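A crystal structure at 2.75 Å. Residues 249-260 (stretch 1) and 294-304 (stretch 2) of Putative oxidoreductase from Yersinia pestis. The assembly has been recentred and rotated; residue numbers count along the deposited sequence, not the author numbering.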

# COMPACT_ATOMS: atom_id res chain seq x y z
N SER A 249 -8.20 -20.30 14.73
CA SER A 249 -8.54 -19.46 13.60
C SER A 249 -8.73 -18.02 14.03
O SER A 249 -8.94 -17.73 15.21
N TYR A 250 -8.65 -17.12 13.06
CA TYR A 250 -8.89 -15.70 13.28
C TYR A 250 -9.76 -15.16 12.14
O TYR A 250 -9.38 -15.25 10.98
N ILE A 251 -10.93 -14.63 12.48
CA ILE A 251 -11.77 -13.96 11.49
C ILE A 251 -11.93 -12.49 11.87
O ILE A 251 -12.33 -12.18 13.00
N LYS A 252 -11.62 -11.59 10.94
CA LYS A 252 -11.83 -10.16 11.19
C LYS A 252 -12.68 -9.47 10.13
O LYS A 252 -12.50 -9.71 8.93
N PHE A 253 -13.58 -8.60 10.58
CA PHE A 253 -14.43 -7.80 9.70
C PHE A 253 -14.07 -6.31 9.68
O PHE A 253 -13.40 -5.81 10.58
N GLY A 254 -14.53 -5.61 8.65
CA GLY A 254 -14.25 -4.19 8.49
C GLY A 254 -12.99 -3.93 7.69
O GLY A 254 -12.22 -4.85 7.40
N VAL A 255 -12.78 -2.66 7.33
CA VAL A 255 -11.50 -2.22 6.75
C VAL A 255 -10.80 -1.27 7.71
O VAL A 255 -11.40 -0.82 8.69
N ASP A 256 -9.54 -0.96 7.44
CA ASP A 256 -8.81 -0.00 8.26
C ASP A 256 -9.47 1.38 8.16
O ASP A 256 -9.88 1.79 7.08
N PRO A 257 -9.57 2.09 9.29
CA PRO A 257 -10.38 3.31 9.37
C PRO A 257 -9.68 4.63 9.02
O PRO A 257 -10.32 5.68 9.03
N GLN A 258 -8.38 4.59 8.73
CA GLN A 258 -7.64 5.83 8.51
C GLN A 258 -8.05 6.57 7.25
O GLN A 258 -8.22 7.79 7.26
N GLU A 259 -8.20 5.85 6.14
CA GLU A 259 -8.47 6.50 4.87
C GLU A 259 -9.67 7.45 4.94
O GLU A 259 -9.59 8.59 4.47
N ASP A 260 -10.76 7.00 5.54
CA ASP A 260 -11.96 7.82 5.67
C ASP A 260 -11.69 9.09 6.46
O ASP A 260 -12.09 10.19 6.06
N PRO A 294 -12.63 -12.25 21.55
CA PRO A 294 -12.21 -11.17 20.66
C PRO A 294 -10.75 -10.82 20.88
O PRO A 294 -10.29 -10.79 22.02
N LEU A 295 -10.04 -10.57 19.79
CA LEU A 295 -8.65 -10.16 19.86
C LEU A 295 -8.54 -8.66 19.69
O LEU A 295 -8.95 -8.10 18.68
N LEU A 296 -7.97 -8.00 20.70
CA LEU A 296 -7.76 -6.56 20.68
C LEU A 296 -7.06 -6.12 19.39
O LEU A 296 -5.94 -6.56 19.12
N THR A 297 -7.71 -5.26 18.62
CA THR A 297 -7.15 -4.81 17.34
C THR A 297 -6.19 -3.63 17.50
O THR A 297 -6.59 -2.56 17.94
N LEU A 298 -4.93 -3.82 17.12
CA LEU A 298 -4.00 -2.70 17.12
C LEU A 298 -4.50 -1.58 16.21
O LEU A 298 -5.11 -1.84 15.17
N PRO A 299 -4.26 -0.32 16.60
CA PRO A 299 -4.65 0.81 15.77
C PRO A 299 -3.85 0.87 14.47
O PRO A 299 -2.67 0.51 14.44
N GLY A 300 -4.50 1.33 13.40
CA GLY A 300 -3.81 1.57 12.13
C GLY A 300 -2.75 2.62 12.37
O GLY A 300 -2.88 3.43 13.29
N ASN A 301 -1.70 2.62 11.56
CA ASN A 301 -0.58 3.51 11.84
C ASN A 301 0.18 3.91 10.58
O ASN A 301 1.37 3.60 10.44
N TYR A 302 -0.50 4.60 9.68
CA TYR A 302 0.13 4.97 8.42
C TYR A 302 1.36 5.84 8.65
O TYR A 302 2.36 5.70 7.94
N PRO A 303 1.31 6.73 9.66
CA PRO A 303 2.44 7.62 9.94
C PRO A 303 3.76 6.87 10.12
O PRO A 303 4.83 7.44 9.89
N ALA A 304 3.70 5.61 10.53
CA ALA A 304 4.91 4.82 10.70
C ALA A 304 5.75 4.81 9.42
O ALA A 304 6.98 4.70 9.48

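One glutamine, Gln258, ties the two stretches together through the only direct hydrogen bond between them. Its CA-to-CB bond points toward stretch 2, with chi1 m and chi2 t. Tyr302 N donates to Gln258 OE1 at 2.9 Å. The other end of the amide is fixed from its own stretch, where Gln258 NE2 donates to Asp256 OD1 at 3.1 Å. Asp256, chi1 t, also caps the helix: Gln258 N donates to Asp256 OD2 at 2.7 Å. The two carboxylate oxygens thus hold both the backbone and the side chain of Gln258.

Gly300 lies close against this pair, with its CA 3.4 Å from Asp256 OD1. A CB here would clash with Asp256 OD1 and Gln258 NE2, so the lack of a side chain permits the close approach. Tyr302, chi1 m, points toward stretch 1, and Gln258 CD lies over one face of its ring.

At the other end, the contact is apolar and water-mediated. Tyr250, chi1 t, starts sideways, but its ring reaches Leu295, also t, with CE1 3.5 Å from Leu295 CD2. Water 1 bonds to Tyr250 OH at 2.7 Å and donates to Leu295 O at 2.6 Å and Thr297 OG1 at 2.7 Å. Lys252 CE packs 3.6 Å from Thr297 OG1, while Lys252 NZ donates to Phe253 O at 2.8 Å.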

# COMPACT_ATOMS: atom_id res chain seq x y z
CB SER A 249 -9.82 -19.98 12.93
OG SER A 249 -9.70 -21.35 12.57
CB TYR A 250 -7.56 -14.95 13.34
CG TYR A 250 -7.65 -13.45 13.52
CD1 TYR A 250 -8.10 -12.90 14.71
CD2 TYR A 250 -7.23 -12.59 12.51
CE1 TYR A 250 -8.17 -11.52 14.88
CE2 TYR A 250 -7.29 -11.21 12.68
CZ TYR A 250 -7.76 -10.68 13.86
OH TYR A 250 -7.82 -9.32 14.03
CB ILE A 251 -13.17 -14.61 11.36
CG1 ILE A 251 -13.08 -16.03 10.80
CG2 ILE A 251 -14.06 -13.80 10.44
CD1 ILE A 251 -12.92 -17.10 11.85
CB LYS A 252 -10.50 -9.41 11.34
CG LYS A 252 -10.70 -7.89 11.32
CD LYS A 252 -9.76 -7.17 12.26
CE LYS A 252 -10.39 -5.88 12.79
NZ LYS A 252 -10.98 -5.04 11.70
CB PHE A 253 -15.89 -7.95 10.10
CG PHE A 253 -16.53 -9.20 9.59
CD1 PHE A 253 -17.36 -9.17 8.48
CD2 PHE A 253 -16.31 -10.42 10.23
CE1 PHE A 253 -17.96 -10.33 8.00
CE2 PHE A 253 -16.90 -11.58 9.76
CZ PHE A 253 -17.74 -11.54 8.64
CB VAL A 255 -11.70 -1.51 5.40
CG1 VAL A 255 -12.33 -2.45 4.40
CG2 VAL A 255 -12.53 -0.24 5.56
CB ASP A 256 -7.34 0.06 7.86
CG ASP A 256 -6.58 1.16 8.58
OD1 ASP A 256 -5.74 0.83 9.43
OD2 ASP A 256 -6.85 2.35 8.30
CB PRO A 257 -10.82 3.33 10.84
CG PRO A 257 -9.73 2.58 11.58
CD PRO A 257 -8.92 1.78 10.58
CB GLN A 258 -6.13 5.58 8.49
CG GLN A 258 -5.60 4.86 9.71
CD GLN A 258 -4.12 4.55 9.59
OE1 GLN A 258 -3.28 5.45 9.69
NE2 GLN A 258 -3.80 3.28 9.38
CB GLU A 259 -8.69 5.47 3.76
CG GLU A 259 -8.73 6.09 2.37
CD GLU A 259 -8.70 5.06 1.25
OE1 GLU A 259 -9.10 3.89 1.48
OE2 GLU A 259 -8.29 5.43 0.13
CB ASP A 260 -13.10 7.02 6.30
CG ASP A 260 -13.79 6.09 5.32
OD1 ASP A 260 -14.10 6.54 4.19
OD2 ASP A 260 -14.02 4.91 5.66
CB PRO A 294 -13.10 -10.00 21.09
CG PRO A 294 -13.44 -10.29 22.50
CD PRO A 294 -13.56 -11.78 22.59
CB LEU A 295 -7.83 -10.87 18.79
CG LEU A 295 -6.39 -10.38 18.63
CD1 LEU A 295 -5.56 -10.82 19.81
CD2 LEU A 295 -5.81 -10.93 17.34
CB LEU A 296 -6.91 -6.16 21.88
CG LEU A 296 -6.58 -4.67 22.01
CD1 LEU A 296 -7.83 -3.91 22.44
CD2 LEU A 296 -5.43 -4.47 22.99
CB THR A 297 -8.27 -4.37 16.38
OG1 THR A 297 -9.18 -5.46 16.16
CG2 THR A 297 -7.70 -3.94 15.05
CB LEU A 298 -2.61 -3.16 16.68
CG LEU A 298 -2.03 -4.27 17.55
CD1 LEU A 298 -0.62 -4.62 17.10
CD2 LEU A 298 -2.04 -3.86 19.01
CB PRO A 299 -4.33 2.02 16.64
CG PRO A 299 -4.29 1.50 18.04
CD PRO A 299 -3.82 0.09 17.95
CB ASN A 301 0.37 2.84 12.84
CG ASN A 301 1.42 3.79 13.38
OD1 ASN A 301 1.24 5.01 13.37
ND2 ASN A 301 2.52 3.23 13.86
CB TYR A 302 -0.87 5.66 7.48
CG TYR A 302 -1.89 4.72 6.85
CD1 TYR A 302 -1.63 3.36 6.72
CD2 TYR A 302 -3.10 5.20 6.38
CE1 TYR A 302 -2.55 2.51 6.14
CE2 TYR A 302 -4.03 4.35 5.80
CZ TYR A 302 -3.75 3.01 5.68
OH TYR A 302 -4.66 2.17 5.11
CB PRO A 303 2.05 8.30 11.26
CG PRO A 303 0.56 8.19 11.32
CD PRO A 303 0.22 6.89 10.64
CB ALA A 304 4.58 3.40 11.15
O HOH W 1 -9.08 -8.12 16.09